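Local coordinates for protein cellulase (Uncultured bacterium, PDB 6XSO) that cleaves internal beta-1,4 linkages of cellulose and probably of related plant polysaccharides such as xylan, as a broad-specificity GH5_4 endoglucanase, at residues T125-D130 with N181-A186; I136-A141 with T200-A205; E175-L180 with T233-N238. One frame throughout, in Å; residues are numbered along the deposited sequence.

Interaction 1 of 3, residues T125-D130 with N181-A186; sequences TGADKD and NSWCFA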
loop_
_atom_site.group_PDB
_atom_site.type_symbol
_atom_site.label_atom_id
_atom_site.label_comp_id
_atom_site.label_asym_id
_atom_site.label_seq_id
_atom_site.Cartn_x
_atom_site.Cartn_y
_atom_site.Cartn_z
ATOM N N THR A 125 -11.100 -3.658 2.091
ATOM C CA THR A 125 -11.076 -4.487 0.898
ATOM C C THR A 125 -10.597 -5.888 1.264
ATOM O O THR A 125 -10.038 -6.126 2.343
ATOM C CB THR A 125 -10.104 -3.946 -0.161
ATOM O OG1 THR A 125 -8.751 -4.084 0.309
ATOM C CG2 THR A 125 -10.377 -2.504 -0.523
ATOM N N GLY A 126 -10.787 -6.816 0.325
ATOM C CA GLY A 126 -10.113 -8.094 0.355
ATOM C C GLY A 126 -11.044 -9.282 0.267
ATOM O O GLY A 126 -12.251 -9.164 0.023
ATOM N N ALA A 127 -10.460 -10.463 0.438
ATOM C CA ALA A 127 -11.193 -11.707 0.271
ATOM C C ALA A 127 -12.071 -12.011 1.481
ATOM O O ALA A 127 -11.597 -12.027 2.626
ATOM C CB ALA A 127 -10.197 -12.849 0.054
ATOM N N ASP A 128 -13.346 -12.265 1.220
ATOM C CA ASP A 128 -14.248 -12.709 2.269
ATOM C C ASP A 128 -13.749 -14.007 2.884
ATOM O O ASP A 128 -13.252 -14.892 2.180
ATOM C CB ASP A 128 -15.629 -13.002 1.697
ATOM C CG ASP A 128 -16.244 -11.825 0.989
ATOM O OD1 ASP A 128 -15.947 -10.671 1.374
ATOM O OD2 ASP A 128 -17.047 -12.087 0.059
ATOM N N LYS A 129 -13.943 -14.151 4.193
ATOM C CA LYS A 129 -13.535 -15.372 4.880
ATOM C C LYS A 129 -14.265 -15.449 6.206
ATOM O O LYS A 129 -14.067 -14.588 7.070
ATOM C CB LYS A 129 -12.016 -15.357 5.100
ATOM C CG LYS A 129 -11.452 -16.504 5.921
ATOM C CD LYS A 129 -11.756 -17.855 5.305
ATOM C CE LYS A 129 -10.754 -18.906 5.773
ATOM N NZ LYS A 129 -10.275 -18.656 7.164
ATOM N N ASP A 130 -15.102 -16.473 6.364
ATOM C CA ASP A 130 -15.832 -16.734 7.609
ATOM C C ASP A 130 -16.647 -15.497 7.957
ATOM O O ASP A 130 -17.470 -15.074 7.127
ATOM C CB ASP A 130 -14.832 -17.219 8.658
ATOM C CG ASP A 130 -14.170 -18.520 8.267
ATOM O OD1 ASP A 130 -14.856 -19.379 7.675
ATOM O OD2 ASP A 130 -12.963 -18.673 8.546
ATOM N N ASN A 181 -14.099 -12.935 -5.112
ATOM C CA ASN A 181 -12.812 -12.886 -4.433
ATOM C C ASN A 181 -11.694 -13.374 -5.345
ATOM O O ASN A 181 -10.767 -14.059 -4.912
ATOM C CB ASN A 181 -12.876 -13.650 -3.115
ATOM C CG ASN A 181 -13.936 -13.087 -2.196
ATOM O OD1 ASN A 181 -13.823 -11.949 -1.747
ATOM N ND2 ASN A 181 -15.003 -13.855 -1.959
ATOM N N SER A 182 -11.765 -12.981 -6.621
ATOM C CA SER A 182 -10.785 -13.443 -7.593
ATOM C C SER A 182 -9.441 -12.747 -7.405
ATOM O O SER A 182 -9.358 -11.514 -7.426
ATOM C CB SER A 182 -11.255 -13.119 -9.013
ATOM O OG SER A 182 -12.466 -13.754 -9.349
ATOM N N TRP A 183 -8.383 -13.544 -7.271
ATOM C CA TRP A 183 -7.022 -13.035 -7.385
ATOM C C TRP A 183 -6.605 -13.022 -8.857
ATOM O O TRP A 183 -7.301 -13.533 -9.737
ATOM C CB TRP A 183 -6.057 -13.859 -6.503
ATOM C CG TRP A 183 -6.401 -13.712 -5.047
ATOM C CD1 TRP A 183 -7.045 -14.622 -4.256
ATOM C CD2 TRP A 183 -6.176 -12.561 -4.234
ATOM N NE1 TRP A 183 -7.234 -14.110 -3.002
ATOM C CE2 TRP A 183 -6.693 -12.850 -2.952
ATOM C CE3 TRP A 183 -5.532 -11.336 -4.438
ATOM C CZ2 TRP A 183 -6.621 -11.943 -1.897
ATOM C CZ3 TRP A 183 -5.475 -10.426 -3.391
ATOM C CH2 TRP A 183 -6.014 -10.735 -2.136
ATOM N N CYS A 184 -5.433 -12.421 -9.113
ATOM C CA CYS A 184 -4.743 -12.466 -10.403
ATOM C C CYS A 184 -5.352 -11.514 -11.426
ATOM O O CYS A 184 -4.652 -10.662 -11.984
ATOM C CB CYS A 184 -4.672 -13.889 -10.988
ATOM S SG CYS A 184 -3.973 -15.107 -9.863
ATOM N N PHE A 185 -6.651 -11.648 -11.681
ATOM C CA PHE A 185 -7.371 -10.747 -12.568
ATOM C C PHE A 185 -8.863 -10.895 -12.285
ATOM O O PHE A 185 -9.315 -11.914 -11.752
ATOM C CB PHE A 185 -7.021 -11.013 -14.044
ATOM C CG PHE A 185 -7.287 -12.419 -14.504
ATOM C CD1 PHE A 185 -8.547 -12.806 -14.942
ATOM C CD2 PHE A 185 -6.258 -13.362 -14.510
ATOM C CE1 PHE A 185 -8.778 -14.118 -15.366
ATOM C CE2 PHE A 185 -6.490 -14.662 -14.935
ATOM C CZ PHE A 185 -7.749 -15.036 -15.353
ATOM N N ALA A 186 -9.628 -9.857 -12.634
ATOM C CA ALA A 186 -11.052 -9.870 -12.326
ATOM C C ALA A 186 -11.737 -11.038 -13.029
ATOM O O ALA A 186 -11.546 -11.265 -14.231
ATOM C CB ALA A 186 -11.708 -8.552 -12.721
#

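Interaction 2 of 3, residues I136-A141 with T200-A205; sequences IKADEA and TSAYNA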
loop_
_atom_site.group_PDB
_atom_site.type_symbol
_atom_site.label_atom_id
_atom_site.label_comp_id
_atom_site.label_asym_id
_atom_site.label_seq_id
_atom_site.Cartn_x
_atom_site.Cartn_y
_atom_site.Cartn_z
ATOM N N ILE A 136 -15.736 -2.909 0.555
ATOM C CA ILE A 136 -15.323 -2.265 -0.686
ATOM C C ILE A 136 -14.982 -3.387 -1.663
ATOM O O ILE A 136 -14.002 -4.109 -1.461
ATOM C CB ILE A 136 -14.134 -1.320 -0.485
ATOM C CG1 ILE A 136 -14.474 -0.257 0.557
ATOM C CG2 ILE A 136 -13.735 -0.686 -1.815
ATOM C CD1 ILE A 136 -13.290 0.608 0.937
ATOM N N LYS A 137 -15.783 -3.549 -2.709
ATOM C CA LYS A 137 -15.564 -4.609 -3.685
ATOM C C LYS A 137 -15.506 -4.052 -5.100
ATOM O O LYS A 137 -16.188 -3.076 -5.434
ATOM C CB LYS A 137 -16.667 -5.666 -3.623
ATOM C CG LYS A 137 -16.816 -6.317 -2.255
ATOM C CD LYS A 137 -17.647 -7.581 -2.363
ATOM C CE LYS A 137 -17.803 -8.320 -1.058
ATOM N NZ LYS A 137 -16.497 -8.744 -0.496
ATOM N N ALA A 138 -14.700 -4.713 -5.935
ATOM C CA ALA A 138 -14.578 -4.376 -7.354
ATOM C C ALA A 138 -15.767 -4.989 -8.077
ATOM O O ALA A 138 -15.685 -6.033 -8.732
ATOM C CB ALA A 138 -13.248 -4.869 -7.911
ATOM N N ASP A 139 -16.905 -4.324 -7.909
ATOM C CA ASP A 139 -18.197 -4.757 -8.421
ATOM C C ASP A 139 -18.971 -3.462 -8.584
ATOM O O ASP A 139 -19.032 -2.681 -7.630
ATOM C CB ASP A 139 -18.882 -5.677 -7.427
ATOM C CG ASP A 139 -20.259 -6.107 -7.886
ATOM O OD1 ASP A 139 -21.213 -5.285 -7.852
ATOM O OD2 ASP A 139 -20.409 -7.270 -8.324
ATOM N N GLU A 140 -19.465 -3.180 -9.795
ATOM C CA GLU A 140 -20.018 -1.852 -10.049
ATOM C C GLU A 140 -21.272 -1.590 -9.219
ATOM O O GLU A 140 -21.554 -0.444 -8.866
ATOM C CB GLU A 140 -20.281 -1.636 -11.546
ATOM C CG GLU A 140 -20.511 -0.171 -11.877
ATOM C CD GLU A 140 -20.553 0.101 -13.356
ATOM O OE1 GLU A 140 -20.236 -0.820 -14.129
ATOM O OE2 GLU A 140 -20.931 1.245 -13.701
ATOM N N ALA A 141 -22.047 -2.626 -8.896
ATOM C CA ALA A 141 -23.180 -2.419 -7.994
ATOM C C ALA A 141 -22.702 -2.049 -6.583
ATOM O O ALA A 141 -23.281 -1.188 -5.918
ATOM C CB ALA A 141 -24.096 -3.647 -7.977
ATOM N N THR A 200 -15.812 -6.845 -16.528
ATOM C CA THR A 200 -16.103 -5.477 -16.946
ATOM C C THR A 200 -16.635 -4.659 -15.780
ATOM O O THR A 200 -16.274 -3.485 -15.616
ATOM C CB THR A 200 -17.093 -5.514 -18.117
ATOM O OG1 THR A 200 -16.480 -6.163 -19.238
ATOM C CG2 THR A 200 -17.528 -4.113 -18.509
ATOM N N SER A 201 -17.489 -5.272 -14.950
ATOM C CA SER A 201 -18.014 -4.600 -13.768
ATOM C C SER A 201 -16.891 -4.242 -12.814
ATOM O O SER A 201 -16.874 -3.149 -12.229
ATOM C CB SER A 201 -19.015 -5.531 -13.074
ATOM O OG SER A 201 -19.676 -4.894 -11.993
ATOM N N ALA A 202 -15.936 -5.157 -12.668
ATOM C CA ALA A 202 -14.863 -4.997 -11.695
ATOM C C ALA A 202 -13.956 -3.834 -12.053
ATOM O O ALA A 202 -13.624 -3.015 -11.188
ATOM C CB ALA A 202 -14.078 -6.298 -11.625
ATOM N N TYR A 203 -13.571 -3.719 -13.326
ATOM C CA TYR A 203 -12.700 -2.607 -13.710
ATOM C C TYR A 203 -13.445 -1.281 -13.691
ATOM O O TYR A 203 -12.864 -0.254 -13.324
ATOM C CB TYR A 203 -11.988 -2.900 -15.034
ATOM C CG TYR A 203 -11.141 -4.153 -14.938
ATOM C CD1 TYR A 203 -10.128 -4.273 -13.992
ATOM C CD2 TYR A 203 -11.349 -5.218 -15.776
ATOM C CE1 TYR A 203 -9.376 -5.422 -13.892
ATOM C CE2 TYR A 203 -10.592 -6.369 -15.680
ATOM C CZ TYR A 203 -9.605 -6.473 -14.728
ATOM O OH TYR A 203 -8.851 -7.619 -14.607
ATOM N N ASN A 204 -14.739 -1.273 -14.030
ATOM C CA ASN A 204 -15.517 -0.052 -13.843
ATOM C C ASN A 204 -15.528 0.371 -12.374
ATOM O O ASN A 204 -15.456 1.570 -12.062
ATOM C CB ASN A 204 -16.954 -0.263 -14.313
ATOM C CG ASN A 204 -17.097 -0.226 -15.828
ATOM O OD1 ASN A 204 -16.140 0.029 -16.567
ATOM N ND2 ASN A 204 -18.310 -0.499 -16.305
ATOM N N ALA A 205 -15.661 -0.598 -11.460
ATOM C CA ALA A 205 -15.682 -0.291 -10.027
ATOM C C ALA A 205 -14.325 0.213 -9.535
ATOM O O ALA A 205 -14.262 1.197 -8.793
ATOM C CB ALA A 205 -16.102 -1.524 -9.228
#

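Interaction 3 of 3, residues E175-L180 with T233-N238; sequences EMLDKL and TYAAAN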
loop_
_atom_site.group_PDB
_atom_site.type_symbol
_atom_site.label_atom_id
_atom_site.label_comp_id
_atom_site.label_asym_id
_atom_site.label_seq_id
_atom_site.Cartn_x
_atom_site.Cartn_y
_atom_site.Cartn_z
ATOM N N GLU A 175 -6.419 -4.106 -1.650
ATOM C CA GLU A 175 -6.502 -5.255 -2.555
ATOM C C GLU A 175 -7.984 -5.511 -2.811
ATOM O O GLU A 175 -8.605 -6.380 -2.193
ATOM C CB GLU A 175 -5.770 -6.493 -1.977
ATOM C CG GLU A 175 -4.252 -6.342 -2.024
ATOM C CD GLU A 175 -3.493 -7.507 -1.459
ATOM O OE1 GLU A 175 -4.078 -8.397 -0.822
ATOM O OE2 GLU A 175 -2.258 -7.548 -1.662
ATOM N N MET A 176 -8.562 -4.719 -3.705
ATOM C CA MET A 176 -9.992 -4.795 -3.970
ATOM C C MET A 176 -10.258 -5.919 -4.967
ATOM O O MET A 176 -9.659 -5.960 -6.049
ATOM C CB MET A 176 -10.495 -3.467 -4.548
ATOM C CG MET A 176 -11.988 -3.327 -4.419
ATOM S SD MET A 176 -12.734 -1.987 -5.350
ATOM C CE MET A 176 -11.734 -0.575 -4.906
ATOM N N LEU A 177 -11.179 -6.810 -4.613
ATOM C CA LEU A 177 -11.512 -7.990 -5.402
ATOM C C LEU A 177 -12.972 -7.936 -5.828
ATOM O O LEU A 177 -13.782 -7.201 -5.255
ATOM C CB LEU A 177 -11.290 -9.271 -4.585
ATOM C CG LEU A 177 -9.971 -9.396 -3.824
ATOM C CD1 LEU A 177 -9.880 -10.726 -3.089
ATOM C CD2 LEU A 177 -8.778 -9.215 -4.752
ATOM N N ASP A 178 -13.302 -8.734 -6.846
ATOM C CA ASP A 178 -14.679 -8.888 -7.295
ATOM C C ASP A 178 -15.463 -9.682 -6.255
ATOM O O ASP A 178 -14.946 -10.084 -5.211
ATOM C CB ASP A 178 -14.712 -9.495 -8.701
ATOM C CG ASP A 178 -14.177 -10.914 -8.753
ATOM O OD1 ASP A 178 -14.136 -11.591 -7.706
ATOM O OD2 ASP A 178 -13.802 -11.361 -9.859
ATOM N N LYS A 179 -16.753 -9.889 -6.529
ATOM C CA LYS A 179 -17.586 -10.571 -5.555
ATOM C C LYS A 179 -17.271 -12.047 -5.441
ATOM O O LYS A 179 -17.799 -12.699 -4.532
ATOM C CB LYS A 179 -19.075 -10.378 -5.879
ATOM C CG LYS A 179 -19.614 -11.157 -7.048
ATOM C CD LYS A 179 -21.073 -10.836 -7.294
ATOM C CE LYS A 179 -21.560 -11.481 -8.560
ATOM N NZ LYS A 179 -23.006 -11.157 -8.805
ATOM N N LEU A 180 -16.449 -12.580 -6.343
ATOM C CA LEU A 180 -15.973 -13.955 -6.293
ATOM C C LEU A 180 -14.630 -14.061 -5.598
ATOM O O LEU A 180 -14.084 -15.164 -5.509
ATOM C CB LEU A 180 -15.822 -14.503 -7.713
ATOM C CG LEU A 180 -17.016 -14.274 -8.642
ATOM C CD1 LEU A 180 -16.658 -14.693 -10.062
ATOM C CD2 LEU A 180 -18.251 -15.008 -8.171
ATOM N N THR A 233 -4.157 -1.080 -8.530
ATOM C CA THR A 233 -4.825 -1.906 -9.516
ATOM C C THR A 233 -5.788 -2.872 -8.827
ATOM O O THR A 233 -5.711 -3.101 -7.610
ATOM C CB THR A 233 -3.787 -2.732 -10.261
ATOM O OG1 THR A 233 -3.035 -3.470 -9.297
ATOM C CG2 THR A 233 -2.856 -1.858 -11.080
ATOM N N TYR A 234 -6.684 -3.463 -9.621
ATOM C CA TYR A 234 -7.479 -4.612 -9.206
ATOM C C TYR A 234 -6.610 -5.595 -8.437
ATOM O O TYR A 234 -5.590 -6.053 -8.955
ATOM C CB TYR A 234 -8.118 -5.331 -10.448
ATOM C CG TYR A 234 -8.903 -6.537 -9.990
ATOM C CD1 TYR A 234 -8.305 -7.761 -9.833
ATOM C CD2 TYR A 234 -10.251 -6.421 -9.639
ATOM C CE1 TYR A 234 -9.010 -8.847 -9.314
ATOM C CE2 TYR A 234 -10.944 -7.494 -9.142
ATOM C CZ TYR A 234 -10.318 -8.697 -8.976
ATOM O OH TYR A 234 -11.035 -9.751 -8.457
ATOM N N ALA A 235 -7.001 -5.928 -7.201
ATOM C CA ALA A 235 -6.319 -6.888 -6.329
ATOM C C ALA A 235 -4.877 -6.499 -5.983
ATOM O O ALA A 235 -4.137 -7.309 -5.393
ATOM C CB ALA A 235 -6.350 -8.322 -6.879
ATOM N N ALA A 236 -4.464 -5.269 -6.312
ATOM C CA ALA A 236 -3.046 -4.910 -6.332
ATOM C C ALA A 236 -2.235 -5.889 -7.196
ATOM O O ALA A 236 -1.032 -6.083 -7.009
ATOM C CB ALA A 236 -2.484 -4.749 -4.916
ATOM N N ALA A 237 -2.894 -6.507 -8.177
ATOM C CA ALA A 237 -2.233 -7.422 -9.092
ATOM C C ALA A 237 -1.237 -6.665 -9.963
ATOM O O ALA A 237 -1.434 -5.497 -10.306
ATOM C CB ALA A 237 -3.276 -8.126 -9.969
ATOM N N ASN A 238 -0.154 -7.341 -10.333
ATOM C CA ASN A 238 0.967 -6.665 -10.978
ATOM C C ASN A 238 1.158 -7.031 -12.444
ATOM O O ASN A 238 2.083 -6.511 -13.080
ATOM C CB ASN A 238 2.260 -6.908 -10.201
ATOM C CG ASN A 238 2.621 -8.370 -10.117
ATOM O OD1 ASN A 238 2.591 -9.110 -11.114
ATOM N ND2 ASN A 238 3.005 -8.796 -8.917
HETATM O O HOH W 1 -6.834 -2.931 -5.063
#

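Interaction 1 of 3, residues T125-D130 with N181-A186
In the (beta/alpha)8 barrel of this family 5 glycosidase, the loops that follow strands 116-119 and 168-171 lie side by side, and they meet where A127 and D128 receive the side chain of N181. N181 has left-handed backbone angles, and its CG stands anti to the carbonyl carbon (chi1 -59°), the amide facing A127 and D128. The carbonyl OD1 of N181 accepts the peptide N-H of D128 at 3.0 Å, a nearly straight bond (163° at the hydrogen), although D128 N sits well above the plane of the amide group, 63° out of it. The same OD1 lies 3.3 Å from A127 CA, so this oxygen rests against the backbone just before the residue it binds.

The other half of the amide reaches the D128 side chain. N181 ND2 gives D128 OD2 a weak hydrogen bond of 3.4 Å, with carboxylate and amide planes nearly perpendicular. Backbone and side chain of D128 are thus both held by one asparagine, the first firmly and the second lightly. The stronger partner of the carboxylate lies elsewhere: D128 OD1 makes a salt bridge with K137 and also accepts from the backbone N of S134, which probably favours the ionised form.

G126 precedes this grip with backbone angles at which a CB would jam against the carbonyl oxygen of T125. Its own carbonyl oxygen is bonded to S134 OG. On the more exposed side the contact thins to apolar packing, the methyl of A127 approaching the W183 indole obliquely, with A127 CB 4.2 Å from W183 CZ2.

Interaction 2 of 3, residues I136-A141 with T200-A205
K137 touches A205 through its backbone, the carbonyl O of K137 lying 4.1 Å from the A205 methyl CB, while the lysine side chain leads away to D128. A138 follows at the centre of an inverse gamma turn, closed by a weak bond from D139 N to K137 O. This bend brings the backbone close to helix 196-219: A138 O receives a CA-H...O contact from A202, with CA and O 3.2 Å apart. The methyl groups of A138 and A202 also pack, and the small side chains permit the close approach of the two backbones.

At D139 the chain turns into helix 140-161. A205 CB presses on its backbone, 3.2 Å from D139 N, while the aspartate points away from the contact and serves as the N-cap. Its OD1 accepts a hydrogen bond from N142 N, its stronger partner, and a weak capping bond from A141 N.

E140 opens the helix, and its amide is satisfied from across the contact. S201 OG, anti to its own backbone N (chi1 -174°), accepts E140 N at 2.8 Å in a nearly straight bond. D139 thus takes the N-H groups of A141 and N142, and S201 of helix 196-219 takes that of E140. The extended E140 side chain then runs out to N204, whose ND2 donates to E140 OE1 at 2.9 Å. That oxygen lies in the amide plane of N204, yet it is met from 41° above the carboxylate plane, the two flat groups being almost perpendicular.

Close packing of alanines and a serine hydroxyl that accepts the first helical N-H here join two consecutive helices on the outer layer of a TIM barrel, those that follow its third and fourth strands.

Interaction 3 of 3, residues E175-L180 with T233-N238
L177 and A235 form the tightest apolar point between two loops at the C-terminal end of a TIM barrel, the face on which this fold carries its active site. The loops follow strands 168-171 and 229-232, and L177 CD2 comes to 3.3 Å from A235 CB, less than usual van der Waals separation. Beside it A235 N donates to M176 O at 2.9 Å. A water bridges the loops where M176 and T233 do not touch, accepting from M176 N at 2.8 Å and donating to T233 O at 2.8 Å. The turns of 233-238 set up this approach: a type II beta turn from T233 to A236 runs directly into a type I' turn from Y234 to A237, with A235 and A236 both left-handed.

Packing stays dense along Y234. Its CG is anti to the backbone N (chi1 178°), and its ring lies beneath M176 O, which stands 3.6 Å above the plane and toward the rim. At the ring edge the hydroxyl OH of Y234 accepts D178 N at 3.0 Å, with 164° at the hydrogen, and is also hydrogen-bonded to S182 O, so it ties two points of one loop. The D178 carboxylate lies nearby but is taken up by S182 OG and S187 N. A phenylalanine in place of Y234 would probably keep the ring packing but leave D178 N and S182 O without their common partner.

The contact is looser at E175, a partly exposed residue among otherwise buried ones. This glutamate follows N174, and its place after the fourth strand is consistent with that of the acid/base in clan GH-A. Its carboxylate passes on to H269 ND1, while E175 CG rests 3.7 Å from A236 CB.

Overall arrangement
The three contacts all gather around the loop after strand 168-171 and the helix it leads to. Interaction 3 is the buried one, nearest the centre of the chain, at about 13 Å, and relies on one backbone bond, a tyrosine hydroxyl and a bridging water. Interaction 1 lies at the surface and depends on a single asparagine, whereas interaction 2, farthest from the centre, is partly buried and joins helices through alanines, a serine hydroxyl and an asparagine-glutamate bond. They interlock directly: A186 packs on A202 between interactions 1 and 2, T125 OG1 bonds with E175 N between 1 and 3, and A138 N bonds to L177 O between 2 and 3. Centres 7 to 12 Å apart thus form one continuous patch.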